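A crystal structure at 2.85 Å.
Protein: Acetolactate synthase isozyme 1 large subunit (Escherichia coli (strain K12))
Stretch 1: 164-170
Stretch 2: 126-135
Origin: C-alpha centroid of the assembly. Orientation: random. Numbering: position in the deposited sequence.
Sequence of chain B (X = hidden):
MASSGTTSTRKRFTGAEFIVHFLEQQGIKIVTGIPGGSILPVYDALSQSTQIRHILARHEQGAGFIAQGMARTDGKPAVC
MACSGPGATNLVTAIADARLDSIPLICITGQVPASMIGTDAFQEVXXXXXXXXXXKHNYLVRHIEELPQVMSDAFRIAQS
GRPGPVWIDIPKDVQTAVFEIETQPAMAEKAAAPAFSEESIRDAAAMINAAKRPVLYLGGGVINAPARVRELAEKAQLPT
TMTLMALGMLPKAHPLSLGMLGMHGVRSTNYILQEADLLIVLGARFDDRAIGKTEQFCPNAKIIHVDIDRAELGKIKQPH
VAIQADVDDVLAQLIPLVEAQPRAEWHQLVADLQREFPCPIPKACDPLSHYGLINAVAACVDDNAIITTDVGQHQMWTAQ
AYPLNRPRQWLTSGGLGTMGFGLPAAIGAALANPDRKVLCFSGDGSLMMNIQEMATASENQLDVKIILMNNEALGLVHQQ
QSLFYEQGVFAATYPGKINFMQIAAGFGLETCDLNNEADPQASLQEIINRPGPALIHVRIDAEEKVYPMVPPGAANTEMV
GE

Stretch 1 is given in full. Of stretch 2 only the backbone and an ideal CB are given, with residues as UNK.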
ATOM      1  N   GLY B 164      -5.007   0.393   6.782  1.00 40.06           N
ATOM      2  CA  GLY B 164      -5.426   1.270   5.722  1.00 37.33           C
ATOM      3  C   GLY B 164      -5.753   2.672   6.194  1.00 43.59           C
ATOM      4  O   GLY B 164      -5.724   2.984   7.393  1.00 37.81           O
ATOM      5  N   PRO B 165      -6.083   3.549   5.251  1.00 31.59           N
ATOM      6  CA  PRO B 165      -6.410   4.928   5.613  1.00 40.90           C
ATOM      7  C   PRO B 165      -7.829   5.059   6.132  1.00 40.07           C
ATOM      8  O   PRO B 165      -8.759   4.400   5.661  1.00 38.04           O
ATOM      9  CB  PRO B 165      -6.263   5.682   4.288  1.00 40.94           C
ATOM     10  CG  PRO B 165      -6.600   4.654   3.249  1.00 35.14           C
ATOM     11  CD  PRO B 165      -6.066   3.347   3.793  1.00 32.87           C
ATOM     12  N   VAL B 166      -7.980   5.912   7.131  1.00 42.43           N
ATOM     13  CA  VAL B 166      -9.279   6.324   7.620  1.00 30.54           C
ATOM     14  C   VAL B 166      -9.352   7.834   7.494  1.00 38.43           C
ATOM     15  O   VAL B 166      -8.401   8.553   7.836  1.00 40.30           O
ATOM     16  CB  VAL B 166      -9.534   5.886   9.073  1.00 31.61           C
ATOM     17  CG1 VAL B 166     -10.978   6.186   9.450  1.00 34.99           C
ATOM     18  CG2 VAL B 166      -9.236   4.420   9.237  1.00 36.08           C
ATOM     19  N   TRP B 167     -10.493   8.309   7.017  1.00 33.38           N
ATOM     20  CA  TRP B 167     -10.703   9.715   6.740  1.00 39.18           C
ATOM     21  C   TRP B 167     -11.708  10.240   7.756  1.00 46.24           C
ATOM     22  O   TRP B 167     -12.820   9.705   7.871  1.00 43.41           O
ATOM     23  CB  TRP B 167     -11.202   9.891   5.308  1.00 41.72           C
ATOM     24  CG  TRP B 167     -11.171  11.292   4.827  1.00 44.37           C
ATOM     25  CD1 TRP B 167     -11.479  12.412   5.541  1.00 50.94           C
ATOM     26  CD2 TRP B 167     -10.828  11.732   3.513  1.00 44.31           C
ATOM     27  NE1 TRP B 167     -11.339  13.525   4.753  1.00 54.16           N
ATOM     28  CE2 TRP B 167     -10.937  13.135   3.504  1.00 44.42           C
ATOM     29  CE3 TRP B 167     -10.442  11.075   2.337  1.00 43.06           C
ATOM     30  CZ2 TRP B 167     -10.667  13.895   2.376  1.00 42.38           C
ATOM     31  CZ3 TRP B 167     -10.172  11.838   1.208  1.00 37.49           C
ATOM     32  CH2 TRP B 167     -10.288  13.237   1.241  1.00 38.08           C
ATOM     33  N   ILE B 168     -11.321  11.272   8.499  1.00 42.09           N
ATOM     34  CA  ILE B 168     -12.202  11.890   9.473  1.00 43.62           C
ATOM     35  C   ILE B 168     -12.464  13.314   9.002  1.00 41.71           C
ATOM     36  O   ILE B 168     -11.548  14.153   8.986  1.00 31.39           O
ATOM     37  CB  ILE B 168     -11.608  11.856  10.894  1.00 42.88           C
ATOM     38  CG1 ILE B 168     -11.043  10.460  11.201  1.00 38.30           C
ATOM     39  CG2 ILE B 168     -12.665  12.222  11.942  1.00 33.48           C
ATOM     40  CD1 ILE B 168     -10.038  10.430  12.316  1.00 33.70           C
ATOM     41  N   ASP B 169     -13.728  13.596   8.660  1.00 31.53           N
ATOM     42  CA  ASP B 169     -14.188  14.925   8.273  1.00 44.71           C
ATOM     43  C   ASP B 169     -14.874  15.585   9.477  1.00 49.14           C
ATOM     44  O   ASP B 169     -15.853  15.056  10.013  1.00 55.61           O
ATOM     45  CB  ASP B 169     -15.134  14.810   7.083  1.00 43.22           C
ATOM     46  CG  ASP B 169     -15.192  16.067   6.251  1.00 60.56           C
ATOM     47  OD1 ASP B 169     -16.226  16.280   5.593  1.00 65.82           O
ATOM     48  OD2 ASP B 169     -14.204  16.819   6.215  1.00 71.41           O
ATOM     49  N   ILE B 170     -14.378  16.746   9.896  1.00 46.08           N
ATOM     50  CA  ILE B 170     -14.858  17.360  11.133  1.00 47.82           C
ATOM     51  C   ILE B 170     -15.359  18.772  10.853  1.00 51.67           C
ATOM     52  O   ILE B 170     -14.565  19.669  10.510  1.00 48.23           O
ATOM     53  CB  ILE B 170     -13.768  17.387  12.219  1.00 48.73           C
ATOM     54  CG1 ILE B 170     -13.078  16.037  12.339  1.00 50.43           C
ATOM     55  CG2 ILE B 170     -14.371  17.713  13.571  1.00 52.39           C
ATOM     56  CD1 ILE B 170     -11.773  16.107  13.119  1.00 42.10           C
ATOM     57  N   UNK B 126     -18.946  16.907  -1.106  1.00 41.01           N
ATOM     58  CA  UNK B 126     -19.273  15.716  -0.327  1.00 36.11           C
ATOM     59  C   UNK B 126     -18.003  14.906  -0.085  1.00 45.55           C
ATOM     60  O   UNK B 126     -17.747  13.880  -0.721  1.00 43.08           O
ATOM     61  CB  UNK B 126     -20.328  14.868  -1.040  1.00 36.11           C
ATOM     62  N   UNK B 127     -17.200  15.378   0.878  1.00 42.81           N
ATOM     63  CA  UNK B 127     -15.977  14.668   1.225  1.00 36.53           C
ATOM     64  C   UNK B 127     -16.267  13.227   1.642  1.00 41.36           C
ATOM     65  O   UNK B 127     -15.578  12.298   1.206  1.00 44.41           O
ATOM     66  CB  UNK B 127     -15.242  15.402   2.348  1.00 36.53           C
ATOM     67  N   UNK B 128     -17.284  13.023   2.485  1.00 41.74           N
ATOM     68  CA  UNK B 128     -17.650  11.675   2.906  1.00 43.00           C
ATOM     69  C   UNK B 128     -17.891  10.784   1.697  1.00 43.00           C
ATOM     70  O   UNK B 128     -17.351   9.668   1.593  1.00 44.44           O
ATOM     71  CB  UNK B 128     -18.894  11.708   3.797  1.00 43.00           C
ATOM     72  N   UNK B 129     -18.758  11.252   0.796  1.00 33.18           N
ATOM     73  CA  UNK B 129     -19.075  10.478  -0.386  1.00 33.67           C
ATOM     74  C   UNK B 129     -17.851  10.097  -1.178  1.00 40.50           C
ATOM     75  O   UNK B 129     -17.674   8.937  -1.545  1.00 48.26           O
ATOM     76  CB  UNK B 129     -20.042  11.258  -1.279  1.00 33.67           C
ATOM     77  N   UNK B 130     -16.992  11.075  -1.460  1.00 40.52           N
ATOM     78  CA  UNK B 130     -15.777  10.820  -2.226  1.00 37.99           C
ATOM     79  C   UNK B 130     -14.877   9.818  -1.532  1.00 30.37           C
ATOM     80  O   UNK B 130     -14.213   9.015  -2.195  1.00 31.63           O
ATOM     81  CB  UNK B 130     -15.014  12.125  -2.463  1.00 37.99           C
ATOM     82  N   UNK B 131     -14.838   9.831  -0.207  1.00 34.90           N
ATOM     83  CA  UNK B 131     -13.923   8.927   0.484  1.00 36.83           C
ATOM     84  C   UNK B 131     -14.473   7.507   0.623  1.00 38.94           C
ATOM     85  O   UNK B 131     -13.674   6.582   0.811  1.00 36.64           O
ATOM     86  CB  UNK B 131     -13.599   9.486   1.871  1.00 36.83           C
ATOM     87  N   UNK B 132     -15.795   7.312   0.552  1.00 35.88           N
ATOM     88  CA  UNK B 132     -16.382   5.966   0.656  1.00 42.56           C
ATOM     89  C   UNK B 132     -15.549   4.914  -0.089  1.00 45.34           C
ATOM     90  O   UNK B 132     -15.105   3.942   0.538  1.00 47.82           O
ATOM     91  CB  UNK B 132     -17.810   5.975   0.106  1.00 42.56           C
ATOM     92  N   UNK B 133     -15.284   5.035  -1.393  1.00 40.50           N
ATOM     93  CA  UNK B 133     -14.615   3.935  -2.102  1.00 36.51           C
ATOM     94  C   UNK B 133     -13.096   3.896  -2.000  1.00 41.22           C
ATOM     95  O   UNK B 133     -12.495   2.983  -2.576  1.00 34.39           O
ATOM     96  CB  UNK B 133     -14.991   4.002  -3.584  1.00 36.51           C
ATOM     97  N   UNK B 134     -12.440   4.778  -1.249  1.00 38.67           N
ATOM     98  CA  UNK B 134     -10.974   4.786  -1.224  1.00 38.35           C
ATOM     99  C   UNK B 134     -10.440   4.722   0.197  1.00 36.78           C
ATOM    100  O   UNK B 134      -9.268   5.029   0.441  1.00 39.92           O
ATOM    101  CB  UNK B 134     -10.436   6.036  -1.923  1.00 38.35           C
ATOM    102  N   UNK B 135     -11.282   4.374   1.156  1.00 38.19           N
ATOM    103  CA  UNK B 135     -10.817   4.343   2.528  1.00 37.96           C
ATOM    104  C   UNK B 135     -11.096   2.978   3.129  1.00 34.50           C
ATOM    105  O   UNK B 135     -11.990   2.270   2.686  1.00 35.01           O
ATOM    106  CB  UNK B 135     -11.481   5.446   3.355  1.00 37.96           C
TER

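Pro165, Trp167 and Asp169 of stretch 1 point toward stretch 2; the last two belong to a strand. The strand in stretch 1, which continues past 170, and the helix that begins at 127 run almost antiparallel (172°), with the axes 9.4 Å apart at closest approach.

Position 126 directly precedes the helix, and its CB points away from the strand. Asp, Asn, Ser or Thr would suit a place where free amide groups need an acceptor. It is Asp126: OD2 accepts from the backbone N of position 129 at a very short 2.5 Å, capping the helix.

Position 127 points toward stretch 1, its ideal CB 3.5 Å from Asp169 OD1 and 4.8 Å from Trp167 CZ2. With a carboxylate on one hand and an indole on the other, a small side chain fits: Ala, Ser, Thr or perhaps Val. Thr127 is found, in rotamer m. Its CG2 lies 3.4 Å from Trp167 CZ2, approaching the ring obliquely, while OG1 is hydrogen-bonded to a residue just outside one of the stretches.

Position 128 points away, and helical angles are its main visible demand; many residues would do, and Tyr128 is deposited. Position 129 is out of reach of the strand, so stretch 1 sets no preference; Gly129 supplies the amide that is capped. Position 130 points sideways with nothing of stretch 1 within 5.5 Å of its ideal CB. The choice is again wide, and Ile130 makes no contact with stretch 1.

Position 131, one helical turn after 127, points toward Trp167, with its ideal CB 3.6 Å from CE3. So close to the ring, Ala, Ser or perhaps Cys is suitable. Ser131 places CB 3.5 Å from Trp167 CE3, and its rotamer p leaves OG 2.8 Å from Thr127 O, back along the helix.

Positions 132 and 133 are out of reach. At 132 stretch 1 selects nothing, and Ile132 occurs; at 133 a phi of -84° is compatible with proline, and Pro133 is found.

Position 134 starts sideways, and only a long side chain could reach the indole. Leu, Met or Ile would serve. Ile134, with chi1 p and chi2 t, brings CD1 4.4 Å from Trp167 CZ3, an apolar contact at the ring edge.

Position 135 has extended angles and lies beside Pro165, the CA atoms 5.4 Å apart. Its sideways ideal CB is 3.7 Å from Pro165 O, so a compact side chain such as Val, Thr or Ser is reasonable. Thr135 uses both branches: CG2 sits 4.0 Å from Trp167 CB, and OG1 donates to Ser131 O at 2.6 Å, tying the segment back to the helix.

Stretch 2, residues 126-135: DTYGISIPIT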
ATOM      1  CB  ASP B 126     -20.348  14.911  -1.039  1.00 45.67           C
ATOM      2  CG  ASP B 126     -20.711  13.634  -0.306  1.00 59.01           C
ATOM      3  OD1 ASP B 126     -21.618  12.921  -0.803  1.00 67.70           O
ATOM      4  OD2 ASP B 126     -20.122  13.344   0.762  1.00 54.07           O
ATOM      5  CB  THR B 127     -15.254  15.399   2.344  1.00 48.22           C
ATOM      6  OG1 THR B 127     -14.900  16.717   1.906  1.00 60.04           O
ATOM      7  CG2 THR B 127     -14.006  14.641   2.714  1.00 52.29           C
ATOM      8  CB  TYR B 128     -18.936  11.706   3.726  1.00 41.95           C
ATOM      9  CG  TYR B 128     -19.219  10.413   4.462  1.00 38.90           C
ATOM     10  CD1 TYR B 128     -20.070   9.463   3.901  1.00 34.45           C
ATOM     11  CD2 TYR B 128     -18.619  10.120   5.695  1.00 33.20           C
ATOM     12  CE1 TYR B 128     -20.343   8.264   4.553  1.00 37.56           C
ATOM     13  CE2 TYR B 128     -18.889   8.930   6.358  1.00 33.74           C
ATOM     14  CZ  TYR B 128     -19.763   7.996   5.769  1.00 40.25           C
ATOM     15  OH  TYR B 128     -20.066   6.798   6.387  1.00 43.25           O
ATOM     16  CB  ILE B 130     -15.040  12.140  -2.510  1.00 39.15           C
ATOM     17  CG1 ILE B 130     -16.007  13.133  -3.136  1.00 38.35           C
ATOM     18  CG2 ILE B 130     -13.940  11.893  -3.489  1.00 50.37           C
ATOM     19  CD1 ILE B 130     -15.347  14.376  -3.526  1.00 41.29           C
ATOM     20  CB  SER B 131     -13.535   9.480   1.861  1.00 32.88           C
ATOM     21  OG  SER B 131     -14.655  10.057   2.513  1.00 38.70           O
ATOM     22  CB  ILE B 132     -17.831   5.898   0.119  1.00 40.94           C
ATOM     23  CG1 ILE B 132     -18.833   6.759   0.885  1.00 45.66           C
ATOM     24  CG2 ILE B 132     -18.313   4.479   0.221  1.00 34.74           C
ATOM     25  CD1 ILE B 132     -19.410   6.121   2.110  1.00 53.38           C
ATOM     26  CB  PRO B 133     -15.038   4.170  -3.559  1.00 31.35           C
ATOM     27  CG  PRO B 133     -15.226   5.604  -3.671  1.00 35.71           C
ATOM     28  CD  PRO B 133     -15.631   6.134  -2.320  1.00 30.93           C
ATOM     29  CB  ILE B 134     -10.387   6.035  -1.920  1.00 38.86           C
ATOM     30  CG1 ILE B 134     -10.915   7.308  -1.228  1.00 42.35           C
ATOM     31  CG2 ILE B 134     -10.616   5.995  -3.411  1.00 29.83           C
ATOM     32  CD1 ILE B 134     -10.387   8.613  -1.755  1.00 31.55           C
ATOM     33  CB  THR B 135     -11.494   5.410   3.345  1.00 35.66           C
ATOM     34  OG1 THR B 135     -12.891   5.395   3.024  1.00 35.75           O
ATOM     35  CG2 THR B 135     -10.925   6.739   2.932  1.00 28.52           C
TER
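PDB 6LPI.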